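Local coordinates for protein walker-type atpase (Pyrococcus abyssi, PDB 2QEN) that binds ADP in a Walker-type nucleotide site and probably acts as an ATPase of the P-loop NTPase class, though its cellular role is unknown, at residues A[203-208]-A[230-235]; A[246-251]-A[260-265]; A[268-273]-A[341-346]; A[286-291]-A[322-327]. The protein carries 1 engineered substitution. All coordinates share one frame; numbering follows the deposited sequence.

Contact 1: residues A[203-208]-A[230-235]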
loop_
_atom_site.group_PDB
_atom_site.type_symbol
_atom_site.label_atom_id
_atom_site.label_comp_id
_atom_site.label_asym_id
_atom_site.label_seq_id
_atom_site.Cartn_x
_atom_site.Cartn_y
_atom_site.Cartn_z
ATOM N N PHE A 203 -0.575 -14.247 2.889
ATOM C CA PHE A 203 -1.278 -15.450 3.315
ATOM C C PHE A 203 -0.274 -16.525 3.711
ATOM O O PHE A 203 0.796 -16.637 3.098
ATOM C CB PHE A 203 -2.128 -16.024 2.169
ATOM C CG PHE A 203 -3.270 -15.138 1.716
ATOM C CD1 PHE A 203 -3.951 -14.303 2.615
ATOM C CD2 PHE A 203 -3.700 -15.184 0.382
ATOM C CE1 PHE A 203 -5.020 -13.506 2.185
ATOM C CE2 PHE A 203 -4.777 -14.392 -0.051
ATOM C CZ PHE A 203 -5.427 -13.548 0.847
ATOM N N ASP A 204 -0.623 -17.335 4.712
ATOM C CA ASP A 204 0.160 -18.530 4.993
ATOM C C ASP A 204 -0.023 -19.590 3.887
ATOM O O ASP A 204 -0.815 -19.400 2.957
ATOM C CB ASP A 204 -0.073 -19.064 6.427
ATOM C CG ASP A 204 -1.479 -19.644 6.664
ATOM O OD1 ASP A 204 -2.206 -19.991 5.715
ATOM O OD2 ASP A 204 -1.846 -19.798 7.854
ATOM N N LYS A 205 0.739 -20.676 3.970
ATOM C CA LYS A 205 0.667 -21.772 3.009
ATOM C C LYS A 205 -0.757 -22.244 2.733
ATOM O O LYS A 205 -1.208 -22.233 1.587
ATOM C CB LYS A 205 1.498 -22.949 3.518
ATOM C CG LYS A 205 2.736 -23.277 2.703
ATOM C CD LYS A 205 2.488 -24.433 1.732
ATOM C CE LYS A 205 2.102 -25.715 2.435
ATOM N NZ LYS A 205 1.555 -26.722 1.463
ATOM N N ASP A 206 -1.456 -22.649 3.791
ATOM C CA ASP A 206 -2.788 -23.244 3.665
ATOM C C ASP A 206 -3.841 -22.277 3.122
ATOM O O ASP A 206 -4.732 -22.686 2.379
ATOM C CB ASP A 206 -3.242 -23.864 4.998
ATOM C CG ASP A 206 -2.527 -25.181 5.310
ATOM O OD1 ASP A 206 -1.694 -25.641 4.497
ATOM O OD2 ASP A 206 -2.805 -25.769 6.373
ATOM N N THR A 207 -3.733 -21.006 3.511
ATOM C CA THR A 207 -4.606 -19.942 3.015
ATOM C C THR A 207 -4.370 -19.716 1.515
ATOM O O THR A 207 -5.323 -19.663 0.739
ATOM C CB THR A 207 -4.430 -18.640 3.843
ATOM O OG1 THR A 207 -4.602 -18.932 5.241
ATOM C CG2 THR A 207 -5.446 -17.580 3.443
ATOM N N SER A 208 -3.104 -19.618 1.108
ATOM C CA SER A 208 -2.746 -19.527 -0.319
ATOM C C SER A 208 -3.346 -20.650 -1.175
ATOM O O SER A 208 -3.920 -20.385 -2.227
ATOM C CB SER A 208 -1.227 -19.501 -0.501
ATOM O OG SER A 208 -0.671 -18.400 0.184
ATOM N N GLU A 230 2.628 -26.417 -6.292
ATOM C CA GLU A 230 3.738 -25.823 -7.044
ATOM C C GLU A 230 3.561 -24.305 -7.270
ATOM O O GLU A 230 4.517 -23.545 -7.184
ATOM C CB GLU A 230 3.947 -26.563 -8.374
ATOM C CG GLU A 230 5.313 -26.350 -9.019
ATOM C CD GLU A 230 6.379 -27.311 -8.515
ATOM O OE1 GLU A 230 6.344 -28.526 -8.850
ATOM O OE2 GLU A 230 7.273 -26.837 -7.782
ATOM N N ALA A 231 2.343 -23.856 -7.553
ATOM C CA ALA A 231 2.095 -22.418 -7.727
ATOM C C ALA A 231 2.364 -21.632 -6.428
ATOM O O ALA A 231 2.926 -20.545 -6.461
ATOM C CB ALA A 231 0.686 -22.173 -8.224
ATOM N N VAL A 232 1.983 -22.198 -5.291
ATOM C CA VAL A 232 2.164 -21.533 -3.997
ATOM C C VAL A 232 3.644 -21.516 -3.553
ATOM O O VAL A 232 4.102 -20.563 -2.929
ATOM C CB VAL A 232 1.235 -22.156 -2.916
ATOM C CG1 VAL A 232 1.611 -21.672 -1.504
ATOM C CG2 VAL A 232 -0.224 -21.849 -3.240
ATOM N N GLU A 233 4.387 -22.556 -3.892
ATOM C CA GLU A 233 5.834 -22.567 -3.681
ATOM C C GLU A 233 6.550 -21.485 -4.489
ATOM O O GLU A 233 7.516 -20.904 -4.004
ATOM C CB GLU A 233 6.419 -23.937 -3.990
ATOM C CG GLU A 233 6.069 -25.034 -2.969
ATOM C CD GLU A 233 6.162 -24.593 -1.487
ATOM O OE1 GLU A 233 5.424 -23.653 -1.075
ATOM O OE2 GLU A 233 6.938 -25.225 -0.726
ATOM N N LEU A 234 6.083 -21.208 -5.711
ATOM C CA LEU A 234 6.638 -20.093 -6.474
ATOM C C LEU A 234 6.073 -18.729 -6.071
ATOM O O LEU A 234 6.803 -17.732 -6.077
ATOM C CB LEU A 234 6.474 -20.285 -7.989
ATOM C CG LEU A 234 7.501 -21.083 -8.819
ATOM C CD1 LEU A 234 8.890 -21.122 -8.182
ATOM C CD2 LEU A 234 7.027 -22.486 -9.099
ATOM N N LEU A 235 4.787 -18.673 -5.734
ATOM C CA LEU A 235 4.127 -17.376 -5.519
ATOM C C LEU A 235 3.907 -16.917 -4.051
ATOM O O LEU A 235 3.477 -15.789 -3.828
ATOM C CB LEU A 235 2.831 -17.261 -6.358
ATOM C CG LEU A 235 2.919 -17.534 -7.871
ATOM C CD1 LEU A 235 1.521 -17.483 -8.557
ATOM C CD2 LEU A 235 3.917 -16.620 -8.613
#

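Contact 2: residues A[246-251]-A[260-265]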
loop_
_atom_site.group_PDB
_atom_site.type_symbol
_atom_site.label_atom_id
_atom_site.label_comp_id
_atom_site.label_asym_id
_atom_site.label_seq_id
_atom_site.Cartn_x
_atom_site.Cartn_y
_atom_site.Cartn_z
ATOM N N GLY A 246 -4.069 -17.185 -11.403
ATOM C CA GLY A 246 -5.409 -17.739 -11.573
ATOM C C GLY A 246 -6.017 -17.346 -12.914
ATOM O O GLY A 246 -6.477 -18.190 -13.649
ATOM N N VAL A 247 -5.991 -16.051 -13.221
ATOM C CA VAL A 247 -6.339 -15.522 -14.549
ATOM C C VAL A 247 -5.587 -16.214 -15.702
ATOM O O VAL A 247 -6.211 -16.682 -16.652
ATOM C CB VAL A 247 -6.132 -13.967 -14.596
ATOM C CG1 VAL A 247 -6.321 -13.395 -16.021
ATOM C CG2 VAL A 247 -7.106 -13.267 -13.607
ATOM N N GLU A 248 -4.258 -16.274 -15.628
ATOM C CA GLU A 248 -3.447 -16.892 -16.704
ATOM C C GLU A 248 -3.742 -18.376 -16.888
ATOM O O GLU A 248 -3.731 -18.874 -18.002
ATOM C CB GLU A 248 -1.944 -16.661 -16.476
ATOM C CG GLU A 248 -1.475 -15.212 -16.679
ATOM C CD GLU A 248 -1.898 -14.643 -18.036
ATOM O OE1 GLU A 248 -2.022 -15.427 -18.998
ATOM O OE2 GLU A 248 -2.122 -13.410 -18.147
ATOM N N TYR A 249 -4.050 -19.067 -15.792
ATOM C CA TYR A 249 -4.419 -20.471 -15.867
ATOM C C TYR A 249 -5.751 -20.677 -16.570
ATOM O O TYR A 249 -5.864 -21.582 -17.385
ATOM C CB TYR A 249 -4.401 -21.150 -14.478
ATOM C CG TYR A 249 -4.288 -22.670 -14.550
ATOM C CD1 TYR A 249 -5.384 -23.458 -14.931
ATOM C CD2 TYR A 249 -3.105 -23.317 -14.220
ATOM C CE1 TYR A 249 -5.289 -24.862 -15.004
ATOM C CE2 TYR A 249 -3.003 -24.712 -14.275
ATOM C CZ TYR A 249 -4.103 -25.475 -14.668
ATOM O OH TYR A 249 -4.003 -26.849 -14.737
ATOM N N LEU A 250 -6.741 -19.828 -16.267
ATOM C CA LEU A 250 -8.059 -19.875 -16.921
ATOM C C LEU A 250 -7.962 -19.597 -18.428
ATOM O O LEU A 250 -8.707 -20.158 -19.230
ATOM C CB LEU A 250 -9.009 -18.841 -16.286
ATOM C CG LEU A 250 -9.505 -19.067 -14.849
ATOM C CD1 LEU A 250 -10.699 -18.161 -14.545
ATOM C CD2 LEU A 250 -9.877 -20.509 -14.604
ATOM N N ARG A 251 -7.037 -18.719 -18.795
ATOM C CA ARG A 251 -6.823 -18.353 -20.176
ATOM C C ARG A 251 -5.975 -19.378 -20.964
ATOM O O ARG A 251 -6.120 -19.492 -22.167
ATOM C CB ARG A 251 -6.192 -16.960 -20.211
ATOM C CG ARG A 251 -7.197 -15.882 -19.827
ATOM C CD ARG A 251 -6.561 -14.526 -19.665
ATOM N NE ARG A 251 -7.613 -13.528 -19.532
ATOM C CZ ARG A 251 -7.424 -12.214 -19.527
ATOM N NH1 ARG A 251 -6.212 -11.711 -19.636
ATOM N NH2 ARG A 251 -8.468 -11.408 -19.421
ATOM N N LYS A 260 4.561 -19.251 -16.703
ATOM C CA LYS A 260 5.449 -18.517 -17.593
ATOM C C LYS A 260 4.892 -17.104 -17.818
ATOM O O LYS A 260 5.602 -16.125 -17.659
ATOM C CB LYS A 260 5.603 -19.265 -18.925
ATOM C CG LYS A 260 7.020 -19.292 -19.479
ATOM C CD LYS A 260 7.112 -20.017 -20.817
ATOM C CE LYS A 260 6.937 -19.067 -22.010
ATOM N NZ LYS A 260 7.557 -19.598 -23.287
ATOM N N ARG A 261 3.606 -17.020 -18.156
ATOM C CA ARG A 261 2.897 -15.757 -18.346
ATOM C C ARG A 261 2.787 -14.917 -17.066
ATOM O O ARG A 261 2.884 -13.698 -17.121
ATOM C CB ARG A 261 1.497 -16.000 -18.925
ATOM C CG ARG A 261 1.480 -16.692 -20.282
ATOM C CD ARG A 261 1.921 -15.753 -21.380
ATOM N NE ARG A 261 0.839 -15.320 -22.270
ATOM C CZ ARG A 261 0.014 -14.302 -22.030
ATOM N NH1 ARG A 261 0.101 -13.596 -20.905
ATOM N NH2 ARG A 261 -0.916 -13.996 -22.918
ATOM N N THR A 262 2.567 -15.562 -15.926
ATOM C CA THR A 262 2.550 -14.858 -14.639
ATOM C C THR A 262 3.890 -14.160 -14.407
ATOM O O THR A 262 3.919 -12.990 -14.058
ATOM C CB THR A 262 2.201 -15.817 -13.467
ATOM O OG1 THR A 262 0.945 -16.436 -13.739
ATOM C CG2 THR A 262 2.103 -15.088 -12.128
ATOM N N LEU A 263 4.984 -14.877 -14.654
ATOM C CA LEU A 263 6.340 -14.362 -14.459
ATOM C C LEU A 263 6.682 -13.237 -15.425
ATOM O O LEU A 263 7.380 -12.314 -15.040
ATOM C CB LEU A 263 7.394 -15.496 -14.523
ATOM C CG LEU A 263 7.275 -16.528 -13.377
ATOM C CD1 LEU A 263 8.300 -17.667 -13.450
ATOM C CD2 LEU A 263 7.303 -15.864 -11.991
ATOM N N GLU A 264 6.184 -13.332 -16.661
ATOM C CA GLU A 264 6.238 -12.258 -17.665
ATOM C C GLU A 264 5.571 -10.971 -17.183
ATOM O O GLU A 264 6.168 -9.901 -17.249
ATOM C CB GLU A 264 5.537 -12.692 -18.961
ATOM C CG GLU A 264 6.276 -13.719 -19.798
ATOM C CD GLU A 264 5.468 -14.180 -21.013
ATOM O OE1 GLU A 264 4.308 -13.702 -21.185
ATOM O OE2 GLU A 264 5.998 -15.007 -21.799
ATOM N N VAL A 265 4.314 -11.081 -16.750
ATOM C CA VAL A 265 3.574 -9.954 -16.171
ATOM C C VAL A 265 4.315 -9.364 -14.957
ATOM O O VAL A 265 4.505 -8.160 -14.888
ATOM C CB VAL A 265 2.091 -10.321 -15.847
ATOM C CG1 VAL A 265 1.401 -9.235 -15.009
ATOM C CG2 VAL A 265 1.296 -10.531 -17.155
#

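Contact 3: residues A[268-273]-A[341-346]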
loop_
_atom_site.group_PDB
_atom_site.type_symbol
_atom_site.label_atom_id
_atom_site.label_comp_id
_atom_site.label_asym_id
_atom_site.label_seq_id
_atom_site.Cartn_x
_atom_site.Cartn_y
_atom_site.Cartn_z
ATOM N N GLY A 268 7.504 -7.476 -16.005
ATOM C CA GLY A 268 7.187 -6.177 -16.603
ATOM C C GLY A 268 7.004 -5.084 -15.567
ATOM O O GLY A 268 7.657 -4.043 -15.622
ATOM N N LEU A 269 6.131 -5.340 -14.604
ATOM C CA LEU A 269 5.821 -4.382 -13.539
ATOM C C LEU A 269 7.041 -4.080 -12.657
ATOM O O LEU A 269 7.386 -2.908 -12.416
ATOM C CB LEU A 269 4.649 -4.902 -12.693
ATOM C CG LEU A 269 3.310 -5.183 -13.393
ATOM C CD1 LEU A 269 2.368 -5.951 -12.467
ATOM C CD2 LEU A 269 2.627 -3.904 -13.866
ATOM N N ILE A 270 7.714 -5.141 -12.214
ATOM C CA ILE A 270 8.882 -5.020 -11.334
ATOM C C ILE A 270 10.043 -4.296 -12.019
ATOM O O ILE A 270 10.777 -3.533 -11.382
ATOM C CB ILE A 270 9.295 -6.412 -10.774
ATOM C CG1 ILE A 270 8.189 -6.924 -9.843
ATOM C CG2 ILE A 270 10.662 -6.359 -10.059
ATOM C CD1 ILE A 270 8.098 -8.421 -9.719
ATOM N N MET A 271 10.190 -4.522 -13.320
ATOM C CA MET A 271 11.242 -3.872 -14.094
ATOM C C MET A 271 11.001 -2.367 -14.144
ATOM O O MET A 271 11.953 -1.574 -14.118
ATOM C CB MET A 271 11.300 -4.446 -15.509
ATOM C CG MET A 271 12.695 -4.808 -15.971
ATOM S SD MET A 271 13.409 -6.160 -15.004
ATOM C CE MET A 271 15.109 -5.609 -14.872
ATOM N N GLY A 272 9.721 -1.991 -14.214
ATOM C CA GLY A 272 9.291 -0.585 -14.232
ATOM C C GLY A 272 9.679 0.126 -12.948
ATOM O O GLY A 272 10.180 1.246 -12.984
ATOM N N GLU A 273 9.446 -0.540 -11.819
ATOM C CA GLU A 273 9.847 -0.049 -10.501
ATOM C C GLU A 273 11.365 -0.060 -10.294
ATOM O O GLU A 273 11.910 0.834 -9.647
ATOM C CB GLU A 273 9.191 -0.872 -9.405
ATOM C CG GLU A 273 7.698 -0.754 -9.353
ATOM C CD GLU A 273 7.031 -2.003 -8.821
ATOM O OE1 GLU A 273 7.651 -2.734 -8.017
ATOM O OE2 GLU A 273 5.873 -2.251 -9.212
ATOM N N ASP A 341 9.420 -9.668 -1.271
ATOM C CA ASP A 341 8.503 -10.402 -2.155
ATOM C C ASP A 341 9.301 -11.453 -2.950
ATOM O O ASP A 341 10.162 -11.097 -3.739
ATOM C CB ASP A 341 7.800 -9.413 -3.104
ATOM C CG ASP A 341 6.823 -10.091 -4.087
ATOM O OD1 ASP A 341 6.803 -11.337 -4.218
ATOM O OD2 ASP A 341 6.066 -9.355 -4.759
ATOM N N PRO A 342 9.006 -12.755 -2.750
ATOM C CA PRO A 342 9.738 -13.856 -3.410
ATOM C C PRO A 342 9.645 -13.863 -4.940
ATOM O O PRO A 342 10.531 -14.399 -5.606
ATOM C CB PRO A 342 9.056 -15.109 -2.851
ATOM C CG PRO A 342 7.727 -14.648 -2.411
ATOM C CD PRO A 342 7.946 -13.273 -1.871
ATOM N N VAL A 343 8.568 -13.299 -5.485
ATOM C CA VAL A 343 8.433 -13.108 -6.927
ATOM C C VAL A 343 9.413 -12.032 -7.457
ATOM O O VAL A 343 10.025 -12.211 -8.511
ATOM C CB VAL A 343 6.956 -12.856 -7.311
ATOM C CG1 VAL A 343 6.790 -12.573 -8.805
ATOM C CG2 VAL A 343 6.111 -14.045 -6.891
ATOM N N VAL A 344 9.585 -10.932 -6.721
ATOM C CA VAL A 344 10.649 -9.968 -7.023
ATOM C C VAL A 344 12.019 -10.668 -7.081
ATOM O O VAL A 344 12.784 -10.462 -8.022
ATOM C CB VAL A 344 10.643 -8.746 -6.053
ATOM C CG1 VAL A 344 11.842 -7.818 -6.295
ATOM C CG2 VAL A 344 9.374 -7.961 -6.214
ATOM N N ALA A 345 12.311 -11.518 -6.098
ATOM C CA ALA A 345 13.532 -12.317 -6.127
ATOM C C ALA A 345 13.663 -13.184 -7.405
ATOM O O ALA A 345 14.726 -13.211 -8.040
ATOM C CB ALA A 345 13.640 -13.172 -4.854
ATOM N N THR A 346 12.584 -13.880 -7.777
ATOM C CA THR A 346 12.537 -14.673 -9.016
ATOM C C THR A 346 12.855 -13.826 -10.255
ATOM O O THR A 346 13.655 -14.229 -11.091
ATOM C CB THR A 346 11.175 -15.394 -9.168
ATOM O OG1 THR A 346 11.004 -16.301 -8.070
ATOM C CG2 THR A 346 11.085 -16.189 -10.484
#

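Contact 4: residues A[286-291]-A[322-327]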
loop_
_atom_site.group_PDB
_atom_site.type_symbol
_atom_site.label_atom_id
_atom_site.label_comp_id
_atom_site.label_asym_id
_atom_site.label_seq_id
_atom_site.Cartn_x
_atom_site.Cartn_y
_atom_site.Cartn_z
ATOM N N ASP A 286 21.795 -3.283 -8.139
ATOM C CA ASP A 286 22.957 -4.156 -7.948
ATOM C C ASP A 286 22.865 -4.917 -6.620
ATOM O O ASP A 286 23.144 -6.111 -6.570
ATOM C CB ASP A 286 24.256 -3.341 -7.988
ATOM C CG ASP A 286 24.663 -2.916 -9.414
ATOM O OD1 ASP A 286 24.049 -3.356 -10.412
ATOM O OD2 ASP A 286 25.631 -2.132 -9.531
ATOM N N ILE A 287 22.499 -4.210 -5.550
ATOM C CA ILE A 287 22.390 -4.795 -4.215
ATOM C C ILE A 287 21.234 -5.803 -4.164
ATOM O O ILE A 287 21.370 -6.895 -3.619
ATOM C CB ILE A 287 22.231 -3.699 -3.131
ATOM C CG1 ILE A 287 23.512 -2.852 -3.028
ATOM C CG2 ILE A 287 21.868 -4.307 -1.779
ATOM C CD1 ILE A 287 23.397 -1.612 -2.110
ATOM N N LEU A 288 20.116 -5.419 -4.764
ATOM C CA LEU A 288 18.920 -6.244 -4.887
ATOM C C LEU A 288 19.201 -7.539 -5.645
ATOM O O LEU A 288 18.870 -8.631 -5.173
ATOM C CB LEU A 288 17.836 -5.430 -5.588
ATOM C CG LEU A 288 16.627 -4.896 -4.790
ATOM C CD1 LEU A 288 16.779 -4.899 -3.277
ATOM C CD2 LEU A 288 16.105 -3.565 -5.286
ATOM N N ARG A 289 19.844 -7.426 -6.805
ATOM C CA ARG A 289 20.217 -8.622 -7.556
ATOM C C ARG A 289 21.158 -9.546 -6.769
ATOM O O ARG A 289 20.927 -10.759 -6.711
ATOM C CB ARG A 289 20.779 -8.267 -8.919
ATOM C CG ARG A 289 20.823 -9.455 -9.853
ATOM C CD ARG A 289 21.011 -9.034 -11.293
ATOM N NE ARG A 289 19.755 -8.633 -11.930
ATOM C CZ ARG A 289 19.480 -7.400 -12.346
ATOM N NH1 ARG A 289 20.365 -6.425 -12.187
ATOM N NH2 ARG A 289 18.314 -7.144 -12.926
ATOM N N ALA A 290 22.182 -8.972 -6.137
ATOM C CA ALA A 290 23.093 -9.720 -5.281
ATOM C C ALA A 290 22.353 -10.564 -4.224
ATOM O O ALA A 290 22.596 -11.762 -4.109
ATOM C CB ALA A 290 24.120 -8.753 -4.600
ATOM N N ILE A 291 21.473 -9.925 -3.454
ATOM C CA ILE A 291 20.648 -10.590 -2.430
ATOM C C ILE A 291 19.807 -11.726 -3.021
ATOM O O ILE A 291 19.836 -12.844 -2.507
ATOM C CB ILE A 291 19.757 -9.571 -1.652
ATOM C CG1 ILE A 291 20.651 -8.578 -0.893
ATOM C CG2 ILE A 291 18.752 -10.287 -0.684
ATOM C CD1 ILE A 291 19.929 -7.385 -0.290
ATOM N N GLU A 322 19.654 0.359 4.402
ATOM C CA GLU A 322 18.621 0.968 5.248
ATOM C C GLU A 322 17.462 1.554 4.438
ATOM O O GLU A 322 16.299 1.354 4.794
ATOM C CB GLU A 322 19.231 2.016 6.181
ATOM C CG GLU A 322 19.716 1.489 7.561
ATOM C CD GLU A 322 20.047 -0.022 7.636
ATOM O OE1 GLU A 322 21.112 -0.484 7.119
ATOM O OE2 GLU A 322 19.241 -0.742 8.266
ATOM N N ASN A 323 17.778 2.269 3.359
ATOM C CA ASN A 323 16.766 2.799 2.436
ATOM C C ASN A 323 15.902 1.715 1.777
ATOM O O ASN A 323 14.682 1.830 1.712
ATOM C CB ASN A 323 17.427 3.666 1.366
ATOM C CG ASN A 323 17.907 5.006 1.908
ATOM O OD1 ASN A 323 18.614 5.744 1.218
ATOM N ND2 ASN A 323 17.510 5.336 3.137
ATOM N N LEU A 324 16.557 0.674 1.286
ATOM C CA LEU A 324 15.910 -0.509 0.719
ATOM C C LEU A 324 14.937 -1.178 1.689
ATOM O O LEU A 324 13.856 -1.630 1.286
ATOM C CB LEU A 324 17.003 -1.501 0.293
ATOM C CG LEU A 324 17.310 -1.770 -1.190
ATOM C CD1 LEU A 324 16.686 -0.794 -2.243
ATOM C CD2 LEU A 324 18.803 -2.041 -1.419
ATOM N N LYS A 325 15.321 -1.237 2.962
ATOM C CA LYS A 325 14.439 -1.710 4.032
ATOM C C LYS A 325 13.225 -0.796 4.279
ATOM O O LYS A 325 12.087 -1.286 4.439
ATOM C CB LYS A 325 15.236 -1.864 5.337
ATOM C CG LYS A 325 16.222 -3.040 5.351
ATOM C CD LYS A 325 17.310 -2.862 6.441
ATOM C CE LYS A 325 16.807 -3.174 7.841
ATOM N NZ LYS A 325 17.869 -2.997 8.913
ATOM N N LYS A 326 13.472 0.519 4.314
ATOM C CA LYS A 326 12.437 1.541 4.515
ATOM C C LYS A 326 11.451 1.601 3.348
ATOM O O LYS A 326 10.279 1.947 3.526
ATOM C CB LYS A 326 13.072 2.926 4.670
ATOM C CG LYS A 326 13.829 3.167 5.976
ATOM C CD LYS A 326 14.473 4.555 5.946
ATOM C CE LYS A 326 15.400 4.805 7.140
ATOM N NZ LYS A 326 14.659 5.495 8.228
ATOM N N MET A 327 11.952 1.300 2.153
ATOM C CA MET A 327 11.125 1.187 0.958
ATOM C C MET A 327 10.438 -0.178 0.912
ATOM O O MET A 327 9.616 -0.426 0.041
ATOM C CB MET A 327 11.993 1.375 -0.300
ATOM C CG MET A 327 12.140 2.823 -0.799
ATOM S SD MET A 327 13.441 2.927 -2.065
ATOM C CE MET A 327 12.625 3.845 -3.341
#

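Contact 1: residues A[203-208]-A[230-235]
S208 and V232 bring the backbones closest, their CA atoms 6.5 Å apart, where the first turn of helix 205-217 meets the last turns of helix 225-235. Both direct their side chains at the opposite helix. S208 presents its CB, not its hydroxyl: this carbon sits in the valine's fork, 3.7 Å from both V232 CG1 and V232 CG2. Turned back beside the backbone N (chi1 -59°), S208 OG donates a hydrogen bond to D204 O at 3.0 Å, from above the carbonyl plane; that oxygen also takes the backbone N-H of S208. D204 is the N-cap of the helix, and its OD1 accepts from both T207 N (2.9 Å) and T207 OG1. At the exposed margin the bent chain of K205 crosses that of E233, K205 CD lying 4.1 Å from E233 OE1, while K205 NZ stays 5.6 Å from that oxygen. F203, next to this helix start, touches the bound ADP. The serine hydroxyl is thus spent inside its own helix, the buried S208-V232 fit is carbon against carbon, and the opposite charges outside probably add no more than a weak attraction, K205 also having a long, weak ion pair with E229.

Contact 2: residues A[246-251]-A[260-265]
E248 reaches from helix 239-252 onto the flank of R261 in helix 255-280, and this one side chain carries most of the contact. The closely packed part is the buried glutamate itself. Its bend at chi2 (-53°) folds the carboxylate over R261 instead of extending it, and E248 OE1 rests 3.6 Å from R261 CB, with E248 CG 3.8 Å from the same carbon. E248 CB lies 4.0 Å from T262 OG1, a hydroxyl already bonded to A258 O one turn earlier and therefore only leaned against. V244 and F245 extend this packing along T262. The looser side is the exposed guanidinium of R261. E248 OE1 reaches it over one face, 3.4 Å from R261 NH1, with the two planes 36° apart; this salt bridge rests on charge alone, as no N-H is aimed at the oxygen. R261 NE has a second, long ionic partner in E264 OE1 at 4.0 Å, again well out of plane, which completes a three-residue network. With an alanine here instead of the glutamate, R261 would probably lose its partner from the neighbouring helix, and a gap would open over R261 CB, where the CG and carboxylate now lie. Neither carboxylate receives a directed N-H from the arginine, and the E248-R261 pair probably draws the helices together by charge alone, while the carbon stems provide the definite fit.

Contact 3: residues A[268-273]-A[341-346]
This is a small, buried, apolar helix-to-helix contact that seats the C-terminal helix 342-348 against the long helix 255-280. The short helix directly follows the two-stranded antiparallel sheet 330-333/336-339, consistent with the wing of a winged helix-turn-helix domain, and the contact thus joins the helix after the strand pair to helix 255-280. I270 does the touching on one side. Its CG1 lies beside the backbone N (chi1 -67°) and CD1 extends onward (chi2 153°); this carries the CD1 methyl across to the start of the short helix. There I270 CD1 meets V344 CG2 at 3.8 Å, the two side chains crossing at a slant, and comes within 4.4 Å of V343 CG1. W241, from helix 239-252, packs on both I270 and V343, and its NE1 donates to D341 OD2. One turn beyond I270, E273 forms a salt bridge with R41, a residue that binds ADP, placing this apolar patch close to the nucleotide site. The helix start is held by D341 as N-cap: V343 N donates to D341 OD1 at 2.9 Å, meeting the oxygen from above the carboxylate plane, with an N-H...O angle of 144°.

Contact 4: residues A[286-291]-A[322-327]
L324 of helix 314-326 packs against I287 and L288 of helix 282-292, and apolar interactions are all that cross between the segments. The backbones stay well apart, 8.6 Å between the CA atoms of L288 and L324, and the branched side chains span the distance. L324 points across, and its methyls divide the work. Its CD2 touches I287 CG2 at 3.8 Å and also faces L288 CD1, at 4.0 Å. L288 CD1 in turn meets the branch point L324 CG at 3.8 Å, and the remaining methyls, L288 CD2 and L324 CD1, lie 4.2 Å from each other. I287 offers CG2, the branch trans to its backbone N. L288 starts out less directly, and its end swings in toward L324. Were L324 replaced by an alanine, I287 CG2 and both methyls of L288 would probably lose their facing partner, and a gap would open between the two helices. These helices, with helix 298-307 and the strand pair 330-333/336-339, make up a fold consistent with the winged helix-turn-helix predicted for this region, and the contact lies in its hydrophobic interior. L305 closes on I287, I330 and L274 on L288, and W329 touches both leucines. Polar interactions lie on other faces of the helices. Within segment 322-327, K325 NZ donates to E322 OE2 at 2.7 Å, nearly along the C-O bond direction, and the same ammonium also bridges to E332 in the first strand of the pair. K326 pairs with D179, and D286 with R283 in its own helix.

Contacts 2 and 3 share helix 255-280, gripping it at successive levels along its length, and they touch through L263 and T346. Contact 1 joins this group at L235, which packs on both T262 and V343. Contact 4 is nested within the chain loop that contact 3 closes; its centre is about 13 Å from that of contact 3 and about 27 Å from that of contact 2. The chemistry follows burial: contacts 3 and 4 are wholly buried and aliphatic, and contact 1 pairs a buried serine-valine fit with exposed charges. Contact 2 is largely buried too, yet its one cross-segment salt bridge joins buried E248 to exposed R261.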